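Long-range contact in adhesion and penetration protein autotransporter (Haemophilus influenzae, PDB 3SYJ), which promotes bacterial adherence to and invasion of host cells, mediates bacterial aggregation by self-association, and is probably a serine protease: residues Glu228-Arg239 with Glu248-Asp260. Residues are numbered along the deposited sequence; the frame is centred on the assembly and turned at random.
Sequences EKQKWLINGILR and ENGFQLVRKSYFD
Ile237 and Gln252 bind each other through both backbone groups: Ile237 N gives its hydrogen to Gln252 O at 2.8 Å, and Gln252 N returns one to Ile237 O at 2.9 Å. Further along, Arg239 N reaches Gly250 O at 2.9 Å in a nearly straight bond (163° at the hydrogen). At the other end Val254 N, just past strand 249-253, bonds to Asn235 O at 3.0 Å, but from above the carbonyl plane, 42° out of it. On its other edge strand 231-238 pairs with strand 221-226, where a classic beta bulge sets Asn235 and Gly236 against Met222; the Asn235 amide oxygen turns to the hydroxyl of Thr134. Strands 231-238 and 249-253 form an antiparallel hairpin in the N-terminal protease domain, which has the chymotrypsin-like fold of the PA clan. On one face the CD1-CE1 side of the Phe251 ring lies against Leu238, Phe251 CE1 3.7 Å from Leu238 CB; the Leu238 side chain also approaches Ser218, the active-site serine by similarity. On the other face Gln252 crosses Ile237, and at the end of the pairing Arg239 runs alongside Gln252. Arg239 CD lies 3.9 Å from Gln252 CG, and Arg239 NE makes a salt bridge to Asp115, a likely member of the catalytic triad. Beyond the bulge, Val254 CG1 meets Ile234 CG1 at 3.8 Å, while Val254 CG2 rests 3.4 Å from Ile234 O, just before the helix that starts after Arg255.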
ATOM      1  N   GLU A 228     -16.627  15.965 -54.840  1.00 27.57           N
ATOM      2  CA  GLU A 228     -16.388  14.613 -55.318  1.00 30.55           C
ATOM      3  C   GLU A 228     -14.911  14.258 -55.121  1.00 29.74           C
ATOM      4  O   GLU A 228     -14.591  13.215 -54.548  1.00 33.05           O
ATOM      5  CB  GLU A 228     -16.838  14.498 -56.776  1.00 31.08           C
ATOM      6  CG  GLU A 228     -18.109  15.311 -57.042  1.00 33.73           C
ATOM      7  CD  GLU A 228     -18.813  14.956 -58.346  1.00 47.22           C
ATOM      8  OE1 GLU A 228     -18.133  14.832 -59.389  1.00 53.02           O
ATOM      9  OE2 GLU A 228     -20.058  14.811 -58.327  1.00 46.95           O
ATOM     10  N   LYS A 229     -14.019  15.150 -55.550  1.00 28.56           N
ATOM     11  CA  LYS A 229     -12.579  14.958 -55.377  1.00 28.78           C
ATOM     12  C   LYS A 229     -12.112  15.236 -53.947  1.00 26.47           C
ATOM     13  O   LYS A 229     -11.063  14.749 -53.527  1.00 24.79           O
ATOM     14  CB  LYS A 229     -11.790  15.858 -56.333  1.00 26.99           C
ATOM     15  CG  LYS A 229     -12.116  15.709 -57.815  1.00 23.64           C
ATOM     16  CD  LYS A 229     -11.183  16.590 -58.642  1.00 25.94           C
ATOM     17  CE  LYS A 229     -11.651  16.769 -60.079  1.00 33.63           C
ATOM     18  NZ  LYS A 229     -11.526  15.539 -60.906  1.00 35.05           N
ATOM     19  N   GLN A 230     -12.892  16.029 -53.214  1.00 24.92           N
ATOM     20  CA  GLN A 230     -12.503  16.492 -51.884  1.00 24.00           C
ATOM     21  C   GLN A 230     -11.275  17.398 -51.931  1.00 23.09           C
ATOM     22  O   GLN A 230     -10.361  17.274 -51.117  1.00 24.25           O
ATOM     23  CB  GLN A 230     -12.257  15.316 -50.937  1.00 24.26           C
ATOM     24  CG  GLN A 230     -13.479  14.453 -50.713  1.00 24.94           C
ATOM     25  CD  GLN A 230     -13.535  13.892 -49.309  1.00 30.65           C
ATOM     26  OE1 GLN A 230     -12.581  13.266 -48.831  1.00 29.94           O
ATOM     27  NE2 GLN A 230     -14.661  14.124 -48.631  1.00 35.82           N
ATOM     28  N   LYS A 231     -11.272  18.318 -52.885  1.00 23.61           N
ATOM     29  CA  LYS A 231     -10.126  19.177 -53.122  1.00 22.76           C
ATOM     30  C   LYS A 231     -10.600  20.602 -53.184  1.00 17.51           C
ATOM     31  O   LYS A 231     -11.656  20.876 -53.744  1.00 20.27           O
ATOM     32  CB  LYS A 231      -9.510  18.872 -54.488  1.00 19.00           C
ATOM     33  CG  LYS A 231      -8.319  17.953 -54.501  1.00 28.17           C
ATOM     34  CD  LYS A 231      -7.742  17.869 -55.914  1.00 29.25           C
ATOM     35  CE  LYS A 231      -6.329  17.310 -55.893  1.00 37.21           C
ATOM     36  NZ  LYS A 231      -6.269  15.929 -55.325  1.00 52.24           N
ATOM     37  N   TRP A 232      -9.813  21.517 -52.639  1.00 12.77           N
ATOM     38  CA  TRP A 232      -9.939  22.901 -53.051  1.00 16.71           C
ATOM     39  C   TRP A 232      -9.184  23.055 -54.371  1.00 15.99           C
ATOM     40  O   TRP A 232      -8.090  22.509 -54.547  1.00 15.73           O
ATOM     41  CB  TRP A 232      -9.397  23.852 -51.984  1.00 14.94           C
ATOM     42  CG  TRP A 232     -10.330  24.064 -50.817  1.00 12.59           C
ATOM     43  CD1 TRP A 232     -10.247  23.488 -49.576  1.00 13.35           C
ATOM     44  CD2 TRP A 232     -11.482  24.918 -50.785  1.00 13.93           C
ATOM     45  NE1 TRP A 232     -11.279  23.934 -48.774  1.00 10.76           N
ATOM     46  CE2 TRP A 232     -12.052  24.813 -49.494  1.00 12.55           C
ATOM     47  CE3 TRP A 232     -12.091  25.763 -51.723  1.00 11.13           C
ATOM     48  CZ2 TRP A 232     -13.192  25.525 -49.115  1.00 12.03           C
ATOM     49  CZ3 TRP A 232     -13.236  26.473 -51.340  1.00 14.23           C
ATOM     50  CH2 TRP A 232     -13.767  26.345 -50.052  1.00 12.51           C
ATOM     51  N   LEU A 233      -9.790  23.760 -55.316  1.00 15.54           N
ATOM     52  CA  LEU A 233      -9.155  24.036 -56.601  1.00 16.12           C
ATOM     53  C   LEU A 233      -9.218  25.524 -56.815  1.00 15.55           C
ATOM     54  O   LEU A 233     -10.167  26.170 -56.357  1.00 18.39           O
ATOM     55  CB  LEU A 233      -9.907  23.339 -57.739  1.00 14.96           C
ATOM     56  CG  LEU A 233      -9.915  21.811 -57.730  1.00 17.14           C
ATOM     57  CD1 LEU A 233     -11.111  21.260 -58.477  1.00 20.27           C
ATOM     58  CD2 LEU A 233      -8.640  21.303 -58.346  1.00 19.27           C
ATOM     59  N   ILE A 234      -8.226  26.092 -57.488  1.00 13.72           N
ATOM     60  CA  ILE A 234      -8.382  27.471 -57.899  1.00 14.61           C
ATOM     61  C   ILE A 234      -9.313  27.461 -59.105  1.00 18.49           C
ATOM     62  O   ILE A 234      -9.142  26.651 -60.019  1.00 17.72           O
ATOM     63  CB  ILE A 234      -7.050  28.204 -58.205  1.00 13.96           C
ATOM     64  CG1 ILE A 234      -7.364  29.630 -58.675  1.00 12.51           C
ATOM     65  CG2 ILE A 234      -6.233  27.455 -59.240  1.00 10.49           C
ATOM     66  CD1 ILE A 234      -6.181  30.547 -58.724  1.00 11.42           C
ATOM     67  N   ASN A 235     -10.318  28.334 -59.089  1.00 18.98           N
ATOM     68  CA  ASN A 235     -11.331  28.337 -60.139  1.00 15.67           C
ATOM     69  C   ASN A 235     -11.177  29.516 -61.083  1.00 14.82           C
ATOM     70  O   ASN A 235     -11.436  29.402 -62.273  1.00 18.25           O
ATOM     71  CB  ASN A 235     -12.733  28.308 -59.525  1.00 23.21           C
ATOM     72  CG  ASN A 235     -13.839  28.184 -60.567  1.00 23.29           C
ATOM     73  OD1 ASN A 235     -13.665  27.562 -61.621  1.00 21.30           O
ATOM     74  ND2 ASN A 235     -14.988  28.772 -60.267  1.00 12.35           N
ATOM     75  N   GLY A 236     -10.748  30.655 -60.559  1.00 15.00           N
ATOM     76  CA  GLY A 236     -10.609  31.824 -61.400  1.00 14.89           C
ATOM     77  C   GLY A 236      -9.820  32.936 -60.756  1.00 18.44           C
ATOM     78  O   GLY A 236      -9.434  32.852 -59.580  1.00 14.40           O
ATOM     79  N   ILE A 237      -9.572  33.984 -61.531  1.00 15.04           N
ATOM     80  CA  ILE A 237      -8.873  35.156 -61.020  1.00 18.12           C
ATOM     81  C   ILE A 237      -9.730  36.407 -61.208  1.00 21.00           C
ATOM     82  O   ILE A 237     -10.385  36.575 -62.241  1.00 19.41           O
ATOM     83  CB  ILE A 237      -7.522  35.331 -61.717  1.00 20.92           C
ATOM     84  CG1 ILE A 237      -7.712  35.355 -63.237  1.00 17.14           C
ATOM     85  CG2 ILE A 237      -6.581  34.192 -61.315  1.00 15.65           C
ATOM     86  CD1 ILE A 237      -6.433  35.661 -64.000  1.00 22.47           C
ATOM     87  N   LEU A 238      -9.737  37.273 -60.201  1.00 18.72           N
ATOM     88  CA  LEU A 238     -10.618  38.432 -60.231  1.00 23.67           C
ATOM     89  C   LEU A 238     -10.188  39.410 -61.311  1.00 25.38           C
ATOM     90  O   LEU A 238      -9.026  39.804 -61.380  1.00 24.75           O
ATOM     91  CB  LEU A 238     -10.699  39.123 -58.861  1.00 21.17           C
ATOM     92  CG  LEU A 238     -11.775  40.207 -58.697  1.00 20.12           C
ATOM     93  CD1 LEU A 238     -12.334  40.285 -57.287  1.00 14.34           C
ATOM     94  CD2 LEU A 238     -11.224  41.555 -59.115  1.00 21.49           C
ATOM     95  N   ARG A 239     -11.135  39.777 -62.166  1.00 26.64           N
ATOM     96  CA  ARG A 239     -10.904  40.799 -63.174  1.00 29.19           C
ATOM     97  C   ARG A 239     -11.973  41.886 -63.108  1.00 33.59           C
ATOM     98  O   ARG A 239     -11.663  43.046 -62.840  1.00 42.06           O
ATOM     99  CB  ARG A 239     -10.883  40.193 -64.571  1.00 28.67           C
ATOM    100  CG  ARG A 239     -11.176  41.224 -65.637  1.00 37.72           C
ATOM    101  CD  ARG A 239     -10.624  40.810 -66.967  1.00 35.28           C
ATOM    102  NE  ARG A 239     -10.058  41.950 -67.673  1.00 43.26           N
ATOM    103  CZ  ARG A 239     -10.720  42.678 -68.563  1.00 45.26           C
ATOM    104  NH1 ARG A 239     -11.977  42.376 -68.856  1.00 44.43           N
ATOM    105  NH2 ARG A 239     -10.124  43.706 -69.154  1.00 48.73           N
ATOM    106  N   GLU A 248     -20.429  43.269 -56.662  1.00 35.03           N
ATOM    107  CA  GLU A 248     -20.341  42.261 -57.724  1.00 38.75           C
ATOM    108  C   GLU A 248     -18.979  42.205 -58.443  1.00 30.71           C
ATOM    109  O   GLU A 248     -18.305  43.222 -58.605  1.00 30.30           O
ATOM    110  CB  GLU A 248     -21.482  42.455 -58.724  1.00 37.87           C
ATOM    111  CG  GLU A 248     -21.517  41.447 -59.840  1.00 35.46           C
ATOM    112  CD  GLU A 248     -22.282  41.975 -61.034  1.00 59.01           C
ATOM    113  OE1 GLU A 248     -21.987  43.118 -61.459  1.00 52.00           O
ATOM    114  OE2 GLU A 248     -23.175  41.256 -61.538  1.00 53.72           O
ATOM    115  N   ASN A 249     -18.581  41.012 -58.878  1.00 25.37           N
ATOM    116  CA  ASN A 249     -17.276  40.849 -59.526  1.00 23.87           C
ATOM    117  C   ASN A 249     -17.265  39.839 -60.669  1.00 22.80           C
ATOM    118  O   ASN A 249     -17.936  38.810 -60.610  1.00 23.10           O
ATOM    119  CB  ASN A 249     -16.202  40.454 -58.503  1.00 22.96           C
ATOM    120  CG  ASN A 249     -16.013  41.488 -57.417  1.00 22.30           C
ATOM    121  OD1 ASN A 249     -15.461  42.563 -57.654  1.00 23.79           O
ATOM    122  ND2 ASN A 249     -16.451  41.157 -56.207  1.00 22.79           N
ATOM    123  N   GLY A 250     -16.483  40.130 -61.703  1.00 20.87           N
ATOM    124  CA  GLY A 250     -16.262  39.177 -62.776  1.00 28.06           C
ATOM    125  C   GLY A 250     -14.948  38.443 -62.588  1.00 27.83           C
ATOM    126  O   GLY A 250     -13.959  39.030 -62.139  1.00 28.44           O
ATOM    127  N   PHE A 251     -14.937  37.160 -62.934  1.00 25.50           N
ATOM    128  CA  PHE A 251     -13.746  36.330 -62.799  1.00 21.33           C
ATOM    129  C   PHE A 251     -13.388  35.677 -64.112  1.00 23.07           C
ATOM    130  O   PHE A 251     -14.252  35.145 -64.804  1.00 27.16           O
ATOM    131  CB  PHE A 251     -13.972  35.243 -61.745  1.00 19.07           C
ATOM    132  CG  PHE A 251     -14.157  35.785 -60.369  1.00 19.23           C
ATOM    133  CD1 PHE A 251     -13.066  35.997 -59.550  1.00 17.41           C
ATOM    134  CD2 PHE A 251     -15.419  36.125 -59.906  1.00 22.50           C
ATOM    135  CE1 PHE A 251     -13.227  36.512 -58.288  1.00 21.18           C
ATOM    136  CE2 PHE A 251     -15.593  36.644 -58.640  1.00 20.26           C
ATOM    137  CZ  PHE A 251     -14.493  36.840 -57.828  1.00 20.75           C
ATOM    138  N   GLN A 252     -12.108  35.718 -64.454  1.00 21.22           N
ATOM    139  CA  GLN A 252     -11.604  34.919 -65.561  1.00 28.10           C
ATOM    140  C   GLN A 252     -11.261  33.518 -65.043  1.00 23.19           C
ATOM    141  O   GLN A 252     -10.426  33.372 -64.147  1.00 21.81           O
ATOM    142  CB  GLN A 252     -10.367  35.577 -66.166  1.00 23.41           C
ATOM    143  CG  GLN A 252     -10.664  36.879 -66.880  1.00 26.04           C
ATOM    144  CD  GLN A 252     -11.560  36.680 -68.075  1.00 24.28           C
ATOM    145  OE1 GLN A 252     -12.707  37.113 -68.078  1.00 32.38           O
ATOM    146  NE2 GLN A 252     -11.045  36.012 -69.095  1.00 26.14           N
ATOM    147  N   LEU A 253     -11.916  32.497 -65.588  1.00 21.53           N
ATOM    148  CA  LEU A 253     -11.653  31.121 -65.174  1.00 22.96           C
ATOM    149  C   LEU A 253     -10.198  30.741 -65.454  1.00 22.16           C
ATOM    150  O   LEU A 253      -9.572  31.297 -66.351  1.00 20.07           O
ATOM    151  CB  LEU A 253     -12.611  30.150 -65.873  1.00 24.50           C
ATOM    152  CG  LEU A 253     -14.111  30.359 -65.612  1.00 26.55           C
ATOM    153  CD1 LEU A 253     -14.928  29.303 -66.340  1.00 30.97           C
ATOM    154  CD2 LEU A 253     -14.438  30.344 -64.128  1.00 24.05           C
ATOM    155  N   VAL A 254      -9.651  29.808 -64.677  1.00 24.25           N
ATOM    156  CA  VAL A 254      -8.254  29.415 -64.867  1.00 24.69           C
ATOM    157  C   VAL A 254      -8.113  28.544 -66.105  1.00 24.35           C
ATOM    158  O   VAL A 254      -9.029  27.796 -66.453  1.00 27.62           O
ATOM    159  CB  VAL A 254      -7.678  28.679 -63.639  1.00 21.31           C
ATOM    160  CG1 VAL A 254      -7.550  29.641 -62.458  1.00 18.80           C
ATOM    161  CG2 VAL A 254      -8.545  27.474 -63.286  1.00 17.67           C
ATOM    162  N   ARG A 255      -6.956  28.635 -66.754  1.00 21.93           N
ATOM    163  CA  ARG A 255      -6.745  27.980 -68.041  1.00 24.48           C
ATOM    164  C   ARG A 255      -5.707  26.856 -67.974  1.00 24.39           C
ATOM    165  O   ARG A 255      -4.518  27.077 -68.160  1.00 21.95           O
ATOM    166  CB  ARG A 255      -6.397  29.030 -69.096  1.00 21.77           C
ATOM    167  CG  ARG A 255      -7.438  30.153 -69.118  1.00 24.32           C
ATOM    168  CD  ARG A 255      -7.129  31.259 -70.111  1.00 24.91           C
ATOM    169  NE  ARG A 255      -7.998  32.413 -69.890  1.00 23.20           N
ATOM    170  CZ  ARG A 255      -7.742  33.637 -70.338  1.00 23.91           C
ATOM    171  NH1 ARG A 255      -6.649  33.868 -71.043  1.00 25.23           N
ATOM    172  NH2 ARG A 255      -8.576  34.631 -70.078  1.00 26.10           N
ATOM    173  N   LYS A 256      -6.185  25.645 -67.713  1.00 25.18           N
ATOM    174  CA  LYS A 256      -5.331  24.486 -67.495  1.00 24.93           C
ATOM    175  C   LYS A 256      -4.550  24.081 -68.751  1.00 27.12           C
ATOM    176  O   LYS A 256      -3.404  23.645 -68.661  1.00 24.51           O
ATOM    177  CB  LYS A 256      -6.191  23.318 -67.015  1.00 27.82           C
ATOM    178  CG  LYS A 256      -5.432  22.092 -66.550  1.00 26.68           C
ATOM    179  CD  LYS A 256      -5.319  22.068 -65.037  1.00 36.54           C
ATOM    180  CE  LYS A 256      -5.180  20.643 -64.511  1.00 45.93           C
ATOM    181  NZ  LYS A 256      -6.392  19.813 -64.790  1.00 42.64           N
ATOM    182  N   SER A 257      -5.172  24.218 -69.920  1.00 29.10           N
ATOM    183  CA  SER A 257      -4.531  23.836 -71.177  1.00 26.97           C
ATOM    184  C   SER A 257      -3.446  24.815 -71.566  1.00 28.96           C
ATOM    185  O   SER A 257      -2.427  24.433 -72.139  1.00 30.15           O
ATOM    186  CB  SER A 257      -5.552  23.749 -72.310  1.00 35.25           C
ATOM    187  OG  SER A 257      -6.104  22.448 -72.388  1.00 50.04           O
ATOM    188  N   TYR A 258      -3.678  26.086 -71.272  1.00 24.76           N
ATOM    189  CA  TYR A 258      -2.687  27.106 -71.556  1.00 27.14           C
ATOM    190  C   TYR A 258      -1.499  26.894 -70.645  1.00 24.81           C
ATOM    191  O   TYR A 258      -0.350  26.967 -71.079  1.00 28.08           O
ATOM    192  CB  TYR A 258      -3.279  28.490 -71.336  1.00 23.34           C
ATOM    193  CG  TYR A 258      -2.290  29.627 -71.377  1.00 21.59           C
ATOM    194  CD1 TYR A 258      -1.646  29.973 -72.559  1.00 22.50           C
ATOM    195  CD2 TYR A 258      -2.029  30.381 -70.240  1.00 19.46           C
ATOM    196  CE1 TYR A 258      -0.754  31.033 -72.602  1.00 19.50           C
ATOM    197  CE2 TYR A 258      -1.146  31.441 -70.273  1.00 24.18           C
ATOM    198  CZ  TYR A 258      -0.510  31.763 -71.457  1.00 22.31           C
ATOM    199  OH  TYR A 258       0.373  32.816 -71.491  1.00 23.32           O
ATOM    200  N   PHE A 259      -1.767  26.615 -69.378  1.00 23.11           N
ATOM    201  CA  PHE A 259      -0.670  26.397 -68.454  1.00 26.11           C
ATOM    202  C   PHE A 259       0.186  25.211 -68.888  1.00 25.87           C
ATOM    203  O   PHE A 259       1.407  25.265 -68.794  1.00 24.88           O
ATOM    204  CB  PHE A 259      -1.156  26.167 -67.031  1.00 25.91           C
ATOM    205  CG  PHE A 259      -0.060  25.749 -66.109  1.00 26.48           C
ATOM    206  CD1 PHE A 259       0.861  26.676 -65.651  1.00 27.53           C
ATOM    207  CD2 PHE A 259       0.091  24.420 -65.747  1.00 26.69           C
ATOM    208  CE1 PHE A 259       1.895  26.294 -64.817  1.00 25.17           C
ATOM    209  CE2 PHE A 259       1.124  24.034 -64.916  1.00 28.45           C
ATOM    210  CZ  PHE A 259       2.028  24.977 -64.453  1.00 26.22           C
ATOM    211  N   ASP A 260      -0.460  24.145 -69.355  1.00 26.28           N
ATOM    212  CA  ASP A 260       0.250  22.962 -69.831  1.00 25.82           C
ATOM    213  C   ASP A 260       1.192  23.310 -70.973  1.00 29.12           C
ATOM    214  O   ASP A 260       2.298  22.778 -71.054  1.00 32.50           O
ATOM    215  CB  ASP A 260      -0.728  21.863 -70.261  1.00 27.96           C
ATOM    216  CG  ASP A 260      -1.382  21.169 -69.075  1.00 33.06           C
ATOM    217  OD1 ASP A 260      -0.956  21.429 -67.927  1.00 28.26           O
ATOM    218  OD2 ASP A 260      -2.322  20.365 -69.288  1.00 32.96           O
TER